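PDB 3VPY: FHA domain-containing protein DDL from Arabidopsis thaliana, which probably recognises phosphothreonine in partner proteins such as Dicer-like1 through its forkhead-associated domain. Local coordinates for residues A[61-66]-A[85-90]; A[2-7]-A[39-44]. One frame throughout, in Å; residues are numbered along the deposited sequence.

Contact 1 (A[61-66]-A[85-90]); sequences QHAVIQ and PYIMDL
L90 folds back over A63, whose methyl leaves the sheet on the other side, and in doing so shows how a large side chain can lie across bare backbone. Its CG sits 4.0 Å from A63 CA, while L90 CD1 reaches the CB of Q61 at 4.1 Å. L90 N donates to H62 O, 2.9 Å away, and a water joins Q61 O to L90 O. On the inner face, the A63 methyl lies loosely beside I87 CG1, which is anti to the backbone N (chi1 -169°) and 3.5 Å from V64 O. The I87 and I65 side chains cross at a slant, CG1 to CG1 4.1 Å. I65 CG2 lies 4.1 Å from P85 CB, the two side chains running side by side. These strands form the antiparallel hairpin 63-73/79-89 of the FHA beta sandwich, and this inner row packs on I117 and F119 of the opposing sheet. A classic bulge sets H62 and A63 together opposite F42 of strand 39-43. The paired amides and carbonyls of V64 with M88, and of Q66 with Y86, bind the strands between the side-chain contacts. The H62 ring stands nearly perpendicular to the D89 carboxylate, whose OD1 is hydrogen-bonded to S92 and T96.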
ATOM      1  N   GLN A  61     -15.737  -4.308  -1.627  1.00 15.16           N
ATOM      2  CA  GLN A  61     -14.432  -4.087  -2.250  1.00 14.98           C
ATOM      3  C   GLN A  61     -14.125  -2.591  -2.131  1.00 15.09           C
ATOM      4  O   GLN A  61     -14.748  -1.747  -2.803  1.00 15.15           O
ATOM      5  CB  GLN A  61     -14.458  -4.520  -3.726  1.00 16.11           C
ATOM      6  CG  GLN A  61     -14.811  -5.989  -3.943  1.00 17.30           C
ATOM      7  CD  GLN A  61     -14.749  -6.397  -5.408  1.00 18.26           C
ATOM      8  OE1 GLN A  61     -13.789  -6.078  -6.100  1.00 20.39           O
ATOM      9  NE2 GLN A  61     -15.758  -7.135  -5.868  1.00 21.36           N
ATOM     10  N   HIS A  62     -13.187  -2.267  -1.250  1.00 13.81           N
ATOM     11  CA  HIS A  62     -13.051  -0.906  -0.761  1.00 13.91           C
ATOM     12  C   HIS A  62     -11.910  -0.190  -1.461  1.00 13.19           C
ATOM     13  O   HIS A  62     -12.099   0.895  -1.993  1.00 13.88           O
ATOM     14  CB  HIS A  62     -12.799  -0.908   0.750  1.00 13.11           C
ATOM     15  CG  HIS A  62     -13.149   0.377   1.426  1.00 13.17           C
ATOM     16  ND1 HIS A  62     -12.377   1.515   1.366  1.00 17.47           N
ATOM     17  CD2 HIS A  62     -14.220   0.691   2.193  1.00 12.74           C
ATOM     18  CE1 HIS A  62     -12.950   2.470   2.080  1.00 11.30           C
ATOM     19  NE2 HIS A  62     -14.069   1.994   2.588  1.00 16.61           N
ATOM     20  N   ALA A  63     -10.726  -0.791  -1.448  1.00 12.28           N
ATOM     21  CA  ALA A  63      -9.526  -0.137  -1.996  1.00 12.38           C
ATOM     22  C   ALA A  63      -8.550  -1.219  -2.416  1.00 11.79           C
ATOM     23  O   ALA A  63      -8.610  -2.350  -1.912  1.00 11.88           O
ATOM     24  CB  ALA A  63      -8.884   0.744  -0.959  1.00 11.87           C
ATOM     25  N   VAL A  64      -7.646  -0.876  -3.333  1.00 12.18           N
ATOM     26  CA  VAL A  64      -6.532  -1.766  -3.657  1.00 13.42           C
ATOM     27  C   VAL A  64      -5.192  -1.047  -3.403  1.00 12.73           C
ATOM     28  O   VAL A  64      -5.096   0.170  -3.551  1.00 13.27           O
ATOM     29  CB  VAL A  64      -6.639  -2.304  -5.126  1.00 14.87           C
ATOM     30  CG1 VAL A  64      -6.516  -1.181  -6.181  1.00 15.40           C
ATOM     31  CG2 VAL A  64      -5.621  -3.379  -5.385  1.00 20.49           C
ATOM     32  N   ILE A  65      -4.191  -1.792  -2.964  1.00 12.46           N
ATOM     33  CA  ILE A  65      -2.808  -1.313  -3.076  1.00 12.30           C
ATOM     34  C   ILE A  65      -2.193  -2.063  -4.246  1.00 13.24           C
ATOM     35  O   ILE A  65      -2.127  -3.306  -4.241  1.00 13.12           O
ATOM     36  CB  ILE A  65      -1.994  -1.482  -1.771  1.00 11.98           C
ATOM     37  CG1 ILE A  65      -2.525  -0.490  -0.727  1.00 11.81           C
ATOM     38  CG2 ILE A  65      -0.494  -1.227  -2.043  1.00 13.37           C
ATOM     39  CD1 ILE A  65      -1.931  -0.592   0.682  1.00 12.20           C
ATOM     40  N   GLN A  66      -1.809  -1.285  -5.265  1.00 12.63           N
ATOM     41  CA  GLN A  66      -1.344  -1.799  -6.536  1.00 13.91           C
ATOM     42  C   GLN A  66       0.116  -1.439  -6.683  1.00 13.37           C
ATOM     43  O   GLN A  66       0.456  -0.249  -6.590  1.00 13.20           O
ATOM     44  CB  GLN A  66      -2.129  -1.134  -7.671  1.00 14.06           C
ATOM     45  CG  GLN A  66      -1.619  -1.531  -9.050  1.00 15.76           C
ATOM     46  CD  GLN A  66      -1.952  -2.972  -9.380  1.00 17.88           C
ATOM     47  OE1 GLN A  66      -3.129  -3.351  -9.406  1.00 18.92           O
ATOM     48  NE2 GLN A  66      -0.926  -3.787  -9.622  1.00 17.59           N
ATOM     49  N   PRO A  85       4.436   1.117  -4.384  1.00 12.91           N
ATOM     50  CA  PRO A  85       3.036   0.933  -3.993  1.00 12.50           C
ATOM     51  C   PRO A  85       2.188   2.158  -4.291  1.00 12.16           C
ATOM     52  O   PRO A  85       2.623   3.279  -4.020  1.00 13.28           O
ATOM     53  CB  PRO A  85       3.111   0.727  -2.476  1.00 12.31           C
ATOM     54  CG  PRO A  85       4.327   1.521  -2.055  1.00 12.22           C
ATOM     55  CD  PRO A  85       5.301   1.458  -3.230  1.00 13.35           C
ATOM     56  N   TYR A  86       0.989   1.921  -4.841  1.00 12.19           N
ATOM     57  CA  TYR A  86      -0.035   2.969  -5.055  1.00 13.02           C
ATOM     58  C   TYR A  86      -1.359   2.499  -4.492  1.00 12.87           C
ATOM     59  O   TYR A  86      -1.709   1.331  -4.654  1.00 14.79           O
ATOM     60  CB  TYR A  86      -0.229   3.242  -6.560  1.00 13.00           C
ATOM     61  CG  TYR A  86       1.007   3.831  -7.144  1.00 14.17           C
ATOM     62  CD1 TYR A  86       1.091   5.198  -7.435  1.00 11.99           C
ATOM     63  CD2 TYR A  86       2.123   3.020  -7.403  1.00 15.14           C
ATOM     64  CE1 TYR A  86       2.291   5.741  -7.951  1.00 13.65           C
ATOM     65  CE2 TYR A  86       3.298   3.539  -7.907  1.00 12.14           C
ATOM     66  CZ  TYR A  86       3.382   4.896  -8.173  1.00 14.82           C
ATOM     67  OH  TYR A  86       4.562   5.374  -8.666  1.00 15.47           O
ATOM     68  N   ILE A  87      -2.096   3.376  -3.835  1.00 12.62           N
ATOM     69  CA  ILE A  87      -3.424   2.974  -3.350  1.00 12.29           C
ATOM     70  C   ILE A  87      -4.487   3.542  -4.292  1.00 13.41           C
ATOM     71  O   ILE A  87      -4.295   4.619  -4.862  1.00 13.03           O
ATOM     72  CB  ILE A  87      -3.661   3.412  -1.874  1.00 12.64           C
ATOM     73  CG1 ILE A  87      -4.922   2.773  -1.289  1.00 12.48           C
ATOM     74  CG2 ILE A  87      -3.717   4.952  -1.753  1.00 13.79           C
ATOM     75  CD1 ILE A  87      -4.965   2.828   0.212  1.00 13.93           C
HETATM   76  N   MSE A  88      -5.599   2.821  -4.450  1.00 13.36           N
HETATM   77  CA  MSE A  88      -6.722   3.330  -5.224  1.00 15.54           C
HETATM   78  C   MSE A  88      -8.015   2.957  -4.507  1.00 13.84           C
HETATM   79  O   MSE A  88      -8.243   1.778  -4.196  1.00 13.48           O
HETATM   80  CB  MSE A  88      -6.720   2.766  -6.656  1.00 16.18           C
HETATM   81  CG  MSE A  88      -7.882   3.283  -7.453  1.00 17.53           C
HETATM   82 SE   MSE A  88      -7.889   2.703  -9.325  1.00 26.99          SE
HETATM   83  CE  MSE A  88      -6.640   3.923 -10.123  1.00 28.11           C
ATOM     84  N   ASP A  89      -8.832   3.967  -4.220  1.00 12.96           N
ATOM     85  CA  ASP A  89     -10.145   3.724  -3.650  1.00 13.15           C
ATOM     86  C   ASP A  89     -11.114   3.338  -4.767  1.00 14.63           C
ATOM     87  O   ASP A  89     -11.108   3.935  -5.849  1.00 15.42           O
ATOM     88  CB  ASP A  89     -10.648   4.935  -2.894  1.00 13.98           C
ATOM     89  CG  ASP A  89     -12.046   4.743  -2.378  1.00 12.91           C
ATOM     90  OD1 ASP A  89     -12.188   4.326  -1.213  1.00 14.00           O
ATOM     91  OD2 ASP A  89     -13.004   4.962  -3.130  1.00 14.58           O
ATOM     92  N   LEU A  90     -11.975   2.361  -4.492  1.00 14.18           N
ATOM     93  CA  LEU A  90     -12.815   1.807  -5.551  1.00 16.41           C
ATOM     94  C   LEU A  90     -14.212   2.408  -5.542  1.00 16.95           C
ATOM     95  O   LEU A  90     -15.196   1.726  -5.884  1.00 20.24           O
ATOM     96  CB  LEU A  90     -12.871   0.269  -5.464  1.00 16.23           C
ATOM     97  CG  LEU A  90     -11.495  -0.413  -5.469  1.00 15.94           C
ATOM     98  CD1 LEU A  90     -11.603  -1.908  -5.219  1.00 18.02           C
ATOM     99  CD2 LEU A  90     -10.808  -0.184  -6.798  1.00 16.01           C
TER
HETATM  100  O   HOH W   1     -16.579   0.142  -3.579  1.00 31.53           O

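Contact 2 (A[2-7]-A[39-44]); sequences LLFNEP and CYLFGR
An N-terminal arm runs across the outer face of the FHA beta sandwich at strand 39-43, with F4 resting against C39 and L41. It illustrates how an irregular segment can cover a sheet by side chains alone, for no hydrogen bond links the two segments and the F4 and L41 CA atoms stay 9.1 Å apart. The F4 CG sits between its own backbone N and carbonyl carbon (chi1 67°), and the ring is set between the C39 sulfur and the L41 methyls. One flank of the ring, at CE2, meets L41 CD1 at 3.7 Å; the other, at CE1, faces C39 SG. As modelled this is a cysteine sulfur-aromatic contact, with SG 4.4 Å from the F4 ring centroid and 54° off the ring normal, neither squarely over the face nor at the edge. That geometry is somewhat doubtful, because C39 SG and V64 CG2 come implausibly near each other and either may be misplaced. L90 touches both F4 and L41 and extends the apolar patch, and at the exposed end L2 CD2 adds a loose contact with L41 CD2, at 4.4 Å. Y40 and F42 leave the strand on the other side, where F42 meets F119 of the second sheet. G43 closes the strand and R44 follows it, matching the Gly-Arg pair familiar from FHA domains. Beyond the ring, E6 OE1 is hydrogen-bonded to S38 OG and Q66 NE2 and lies 3.4 Å from C39 CB.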
ATOM      1  N   LEU A   2     -14.839  -8.733  -9.661  1.00 33.67           N
ATOM      2  CA  LEU A   2     -13.783  -7.841  -9.134  1.00 31.99           C
ATOM      3  C   LEU A   2     -14.004  -6.460  -9.721  1.00 31.33           C
ATOM      4  O   LEU A   2     -14.306  -6.334 -10.905  1.00 32.15           O
ATOM      5  CB  LEU A   2     -12.374  -8.314  -9.501  1.00 31.93           C
ATOM      6  CG  LEU A   2     -11.798  -9.600  -8.904  1.00 33.02           C
ATOM      7  CD1 LEU A   2     -10.327  -9.702  -9.250  1.00 31.03           C
ATOM      8  CD2 LEU A   2     -11.998  -9.628  -7.390  1.00 32.91           C
ATOM      9  N   LEU A   3     -13.856  -5.431  -8.892  1.00 29.54           N
ATOM     10  CA  LEU A   3     -14.146  -4.055  -9.284  1.00 29.16           C
ATOM     11  C   LEU A   3     -12.895  -3.278  -9.699  1.00 28.69           C
ATOM     12  O   LEU A   3     -12.906  -2.051  -9.770  1.00 28.73           O
ATOM     13  CB  LEU A   3     -14.858  -3.314  -8.135  1.00 29.12           C
ATOM     14  CG  LEU A   3     -16.241  -3.832  -7.730  1.00 30.74           C
ATOM     15  CD1 LEU A   3     -16.760  -3.003  -6.563  1.00 33.29           C
ATOM     16  CD2 LEU A   3     -17.239  -3.834  -8.904  1.00 33.75           C
ATOM     17  N   PHE A   4     -11.813  -3.994  -9.971  1.00 27.30           N
ATOM     18  CA  PHE A   4     -10.599  -3.345 -10.434  1.00 26.56           C
ATOM     19  C   PHE A   4      -9.848  -4.272 -11.372  1.00 26.83           C
ATOM     20  O   PHE A   4      -9.997  -5.492 -11.306  1.00 26.63           O
ATOM     21  CB  PHE A   4      -9.705  -2.992  -9.235  1.00 25.48           C
ATOM     22  CG  PHE A   4      -9.150  -4.194  -8.538  1.00 25.44           C
ATOM     23  CD1 PHE A   4      -7.874  -4.655  -8.841  1.00 26.80           C
ATOM     24  CD2 PHE A   4      -9.921  -4.894  -7.605  1.00 27.23           C
ATOM     25  CE1 PHE A   4      -7.370  -5.785  -8.211  1.00 27.41           C
ATOM     26  CE2 PHE A   4      -9.421  -6.036  -6.976  1.00 26.30           C
ATOM     27  CZ  PHE A   4      -8.142  -6.469  -7.274  1.00 26.15           C
ATOM     28  N   ASN A   5      -9.048  -3.664 -12.244  1.00 26.51           N
ATOM     29  CA  ASN A   5      -8.087  -4.360 -13.075  1.00 26.64           C
ATOM     30  C   ASN A   5      -6.692  -3.952 -12.648  1.00 25.05           C
ATOM     31  O   ASN A   5      -6.491  -2.835 -12.183  1.00 25.04           O
ATOM     32  CB  ASN A   5      -8.282  -3.959 -14.533  1.00 28.50           C
ATOM     33  CG  ASN A   5      -9.344  -4.778 -15.219  1.00 30.44           C
ATOM     34  OD1 ASN A   5      -9.216  -6.003 -15.352  1.00 31.95           O
ATOM     35  ND2 ASN A   5     -10.404  -4.110 -15.666  1.00 33.50           N
ATOM     36  N   GLU A   6      -5.734  -4.857 -12.792  1.00 24.53           N
ATOM     37  CA  GLU A   6      -4.329  -4.484 -12.678  1.00 23.02           C
ATOM     38  C   GLU A   6      -3.834  -3.874 -13.997  1.00 22.64           C
ATOM     39  O   GLU A   6      -4.173  -4.363 -15.086  1.00 23.65           O
ATOM     40  CB  GLU A   6      -3.466  -5.685 -12.315  1.00 23.44           C
ATOM     41  CG  GLU A   6      -3.705  -6.240 -10.954  1.00 23.95           C
ATOM     42  CD  GLU A   6      -2.580  -7.136 -10.531  1.00 26.39           C
ATOM     43  OE1 GLU A   6      -1.529  -6.626 -10.075  1.00 22.45           O
ATOM     44  OE2 GLU A   6      -2.747  -8.362 -10.667  1.00 29.74           O
ATOM     45  N   PRO A   7      -3.036  -2.801 -13.913  1.00 21.16           N
ATOM     46  CA  PRO A   7      -2.579  -2.152 -15.136  1.00 21.89           C
ATOM     47  C   PRO A   7      -1.397  -2.908 -15.770  1.00 22.61           C
ATOM     48  O   PRO A   7      -0.804  -3.755 -15.108  1.00 21.75           O
ATOM     49  CB  PRO A   7      -2.155  -0.766 -14.641  1.00 21.17           C
ATOM     50  CG  PRO A   7      -1.656  -1.012 -13.276  1.00 19.46           C
ATOM     51  CD  PRO A   7      -2.523  -2.117 -12.702  1.00 20.27           C
ATOM     52  N   CYS A  39      -0.813  -6.967  -6.297  1.00 18.35           N
ATOM     53  CA  CYS A  39      -1.988  -6.213  -5.876  1.00 17.15           C
ATOM     54  C   CYS A  39      -2.646  -6.827  -4.640  1.00 16.74           C
ATOM     55  O   CYS A  39      -2.760  -8.060  -4.512  1.00 16.79           O
ATOM     56  CB  CYS A  39      -2.969  -6.097  -7.043  1.00 19.57           C
ATOM     57  SG  CYS A  39      -4.408  -5.108  -6.718  1.00 24.22           S
ATOM     58  N   TYR A  40      -3.026  -5.962  -3.711  1.00 14.08           N
ATOM     59  CA  TYR A  40      -3.766  -6.368  -2.519  1.00 14.04           C
ATOM     60  C   TYR A  40      -5.124  -5.678  -2.442  1.00 13.69           C
ATOM     61  O   TYR A  40      -5.204  -4.451  -2.368  1.00 13.41           O
ATOM     62  CB  TYR A  40      -2.969  -6.066  -1.243  1.00 13.51           C
ATOM     63  CG  TYR A  40      -1.767  -6.971  -1.050  1.00 14.40           C
ATOM     64  CD1 TYR A  40      -1.863  -8.137  -0.300  1.00 13.38           C
ATOM     65  CD2 TYR A  40      -0.538  -6.661  -1.631  1.00 13.85           C
ATOM     66  CE1 TYR A  40      -0.745  -8.985  -0.132  1.00 13.57           C
ATOM     67  CE2 TYR A  40       0.565  -7.492  -1.470  1.00 15.29           C
ATOM     68  CZ  TYR A  40       0.457  -8.656  -0.708  1.00 15.46           C
ATOM     69  OH  TYR A  40       1.544  -9.495  -0.520  1.00 16.44           O
ATOM     70  N   LEU A  41      -6.186  -6.482  -2.452  1.00 13.52           N
ATOM     71  CA  LEU A  41      -7.549  -5.973  -2.316  1.00 13.94           C
ATOM     72  C   LEU A  41      -7.967  -5.904  -0.858  1.00 13.25           C
ATOM     73  O   LEU A  41      -7.877  -6.893  -0.138  1.00 13.56           O
ATOM     74  CB  LEU A  41      -8.522  -6.873  -3.087  1.00 14.52           C
ATOM     75  CG  LEU A  41     -10.005  -6.542  -2.941  1.00 14.37           C
ATOM     76  CD1 LEU A  41     -10.322  -5.130  -3.461  1.00 14.16           C
ATOM     77  CD2 LEU A  41     -10.843  -7.585  -3.662  1.00 15.99           C
ATOM     78  N   PHE A  42      -8.432  -4.728  -0.441  1.00 13.26           N
ATOM     79  CA  PHE A  42      -8.997  -4.516   0.897  1.00 13.42           C
ATOM     80  C   PHE A  42     -10.505  -4.405   0.778  1.00 13.78           C
ATOM     81  O   PHE A  42     -11.020  -3.646  -0.047  1.00 14.11           O
ATOM     82  CB  PHE A  42      -8.480  -3.208   1.480  1.00 13.29           C
ATOM     83  CG  PHE A  42      -6.991  -3.206   1.714  1.00 13.14           C
ATOM     84  CD1 PHE A  42      -6.488  -3.396   3.005  1.00 13.68           C
ATOM     85  CD2 PHE A  42      -6.099  -3.043   0.653  1.00 13.83           C
ATOM     86  CE1 PHE A  42      -5.099  -3.400   3.235  1.00 15.46           C
ATOM     87  CE2 PHE A  42      -4.698  -3.074   0.854  1.00 14.23           C
ATOM     88  CZ  PHE A  42      -4.199  -3.246   2.150  1.00 14.71           C
ATOM     89  N   GLY A  43     -11.220  -5.131   1.623  1.00 13.22           N
ATOM     90  CA  GLY A  43     -12.666  -5.027   1.588  1.00 13.74           C
ATOM     91  C   GLY A  43     -13.355  -5.890   2.604  1.00 15.18           C
ATOM     92  O   GLY A  43     -12.730  -6.750   3.238  1.00 15.09           O
ATOM     93  N   ARG A  44     -14.645  -5.626   2.771  1.00 15.31           N
ATOM     94  CA  ARG A  44     -15.449  -6.356   3.760  1.00 17.83           C
ATOM     95  C   ARG A  44     -15.808  -7.773   3.306  1.00 18.20           C
ATOM     96  O   ARG A  44     -16.107  -8.646   4.138  1.00 18.47           O
ATOM     97  CB  ARG A  44     -16.700  -5.543   4.100  1.00 17.53           C
ATOM     98  CG  ARG A  44     -17.159  -5.647   5.565  1.00 20.12           C
ATOM     99  CD  ARG A  44     -18.480  -4.903   5.789  1.00 19.74           C
ATOM    100  NE  ARG A  44     -19.582  -5.640   5.142  1.00 25.09           N
ATOM    101  CZ  ARG A  44     -20.166  -5.295   3.994  1.00 24.42           C
ATOM    102  NH1 ARG A  44     -19.835  -4.174   3.354  1.00 20.40           N
ATOM    103  NH2 ARG A  44     -21.106  -6.076   3.488  1.00 26.04           N
TER

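From the N terminus, residues 2-7 first lie on the sheet face, and contact 2 closes when the chain returns as strand 39-43, having built strands 18-23 and 26-33 of the other sheet on the way. Contact 1 opens only afterwards: the chain passes through short strand 51-52, enters 63-73 and turns back along 79-89. The two closures therefore follow in series, neither nested nor crossing. In space they adjoin, with centres about 6 Å apart, because strand 39-43 is the sheet neighbour of 63-73. A probable hydrogen bond from F42 N to A63 O, 2.8 Å long, stitches them together, so strand and hairpin form one layer, with the arm laid on its outer face.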